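Local coordinates for enoyl-CoA hydratase/isomerase (Pseudomonas aeruginosa, PDB 3LAO), which probably hydrates an enoyl-CoA thioester, adding water across its double bond as a homotrimeric member of the enoyl-CoA hydratase/isomerase (crotonase) family, at residues Ala130-Gly135 and Arg185-Val190. Residues are numbered along the deposited sequence; the frame is centred on the assembly and turned at random.
Sequences AVAARG and RLLTEV
The isobutyl group of L187 lies across two alanines, its CD1 3.5 Å from A132 CB and its CD2 3.8 Å from A130 CB. The methyls of A130 and A132 are small enough to let leucine lie close to the sheet, and M124 of helix 119-125 packs on the same leucine. This is the edge of the parallel part of the crotonase-fold sheet, where the short strand 189-191 joins strand 129-133 as its outermost member within the chain. V131 pairs with E189 and A132 with V190, both in parallel register.

Before the strand begins, T188 does the joining. Its backbone N donates to A130 O at 2.6 Å, in the carbonyl plane, while its hydroxyl OG1 accepts A130 N at 2.8 Å. OG1 stands anti to the carbonyl carbon (chi1 -44°), and threonine here supplies the acceptor that a peptide carbonyl would offer in a regular strand. The same hydroxyl is hydrogen-bonded to T164 OG1 of a second subunit, which links the sheet edge to the trimer interface. E189 N adds a weak bond to A130 O, and E189 O then receives A132 N at 3.2 Å.

On the face opposite L187, V131 meets R199 and Y203 of helix 196-209, and the E189 carboxylate, carried by an extended chain, reaches Y203 OH. V190, β-branched and so suited to an extended backbone, shares the face of A132 and packs on A178 and L182 of helix 178-183. At the strand's end, R134 bends at chi2 and chi3 and crosses V190 at about a right angle; its NH1 forms a salt bridge with E192, while V190 CG1 sits over one guanidinium face, offset toward the rim and 3.5 Å from R134 NH2.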
# COMPACT_ATOMS: atom_id res chain seq x y z
N ALA B 130 -2.08 16.85 -1.34
CA ALA B 130 -1.42 17.55 -0.26
C ALA B 130 -0.19 18.26 -0.76
O ALA B 130 0.72 17.64 -1.30
CB ALA B 130 -1.06 16.55 0.91
N VAL B 131 -0.18 19.57 -0.61
CA VAL B 131 0.97 20.37 -0.96
C VAL B 131 1.58 21.08 0.26
O VAL B 131 0.87 21.74 1.01
CB VAL B 131 0.55 21.42 -1.98
CG1 VAL B 131 1.69 22.39 -2.25
CG2 VAL B 131 0.11 20.72 -3.26
N ALA B 132 2.89 20.97 0.42
CA ALA B 132 3.59 21.57 1.54
C ALA B 132 4.72 22.50 1.09
O ALA B 132 5.40 22.26 0.09
CB ALA B 132 4.16 20.48 2.46
N ALA B 133 4.91 23.57 1.86
CA ALA B 133 6.03 24.49 1.72
C ALA B 133 7.30 23.75 2.11
O ALA B 133 7.31 23.02 3.10
CB ALA B 133 5.82 25.70 2.64
N ARG B 134 8.35 23.92 1.33
CA ARG B 134 9.68 23.45 1.72
C ARG B 134 9.98 23.93 3.13
O ARG B 134 9.72 25.09 3.47
CB ARG B 134 10.71 24.01 0.76
CG ARG B 134 12.13 23.64 1.06
CD ARG B 134 12.92 23.56 -0.25
NE ARG B 134 12.61 22.32 -0.96
CZ ARG B 134 12.04 22.25 -2.17
NH1 ARG B 134 11.69 23.37 -2.82
NH2 ARG B 134 11.82 21.06 -2.72
N GLY B 135 10.49 23.04 3.98
CA GLY B 135 10.79 23.44 5.34
C GLY B 135 9.64 23.31 6.32
O GLY B 135 9.78 23.65 7.50
N ARG B 185 5.62 9.60 0.45
CA ARG B 185 4.33 9.67 -0.25
C ARG B 185 3.17 10.21 0.60
O ARG B 185 2.02 9.81 0.43
CB ARG B 185 3.96 8.30 -0.82
CG ARG B 185 4.87 7.92 -1.97
CD ARG B 185 4.64 6.48 -2.43
NE ARG B 185 3.68 5.74 -1.60
CZ ARG B 185 3.20 4.53 -1.91
NH1 ARG B 185 3.59 3.93 -3.05
NH2 ARG B 185 2.32 3.91 -1.10
N LEU B 186 3.48 11.11 1.52
CA LEU B 186 2.43 11.77 2.28
C LEU B 186 1.99 13.06 1.58
O LEU B 186 0.92 13.58 1.81
CB LEU B 186 2.88 12.03 3.72
CG LEU B 186 3.56 10.90 4.50
CD1 LEU B 186 4.11 11.44 5.79
CD2 LEU B 186 2.66 9.74 4.79
N LEU B 187 2.84 13.58 0.70
CA LEU B 187 2.56 14.84 0.04
C LEU B 187 2.47 14.53 -1.39
O LEU B 187 3.03 13.53 -1.82
CB LEU B 187 3.75 15.79 0.18
CG LEU B 187 3.85 16.16 1.64
CD1 LEU B 187 5.02 17.09 1.91
CD2 LEU B 187 2.54 16.82 1.95
N THR B 188 1.81 15.40 -2.14
CA THR B 188 1.75 15.24 -3.57
C THR B 188 2.92 16.00 -4.11
O THR B 188 3.56 15.57 -5.07
CB THR B 188 0.44 15.86 -4.13
OG1 THR B 188 -0.67 15.50 -3.29
CG2 THR B 188 0.19 15.42 -5.57
N GLU B 189 3.21 17.14 -3.49
CA GLU B 189 4.23 18.03 -4.02
C GLU B 189 4.85 18.94 -2.94
O GLU B 189 4.17 19.38 -2.01
CB GLU B 189 3.65 18.90 -5.14
CG GLU B 189 4.72 19.56 -6.00
CD GLU B 189 4.12 20.34 -7.18
OE1 GLU B 189 3.10 19.89 -7.73
OE2 GLU B 189 4.67 21.40 -7.55
N VAL B 190 6.14 19.23 -3.09
CA VAL B 190 6.78 20.21 -2.23
C VAL B 190 7.12 21.45 -3.01
O VAL B 190 7.68 21.35 -4.11
CB VAL B 190 8.05 19.66 -1.64
CG1 VAL B 190 8.76 20.78 -0.98
CG2 VAL B 190 7.72 18.57 -0.63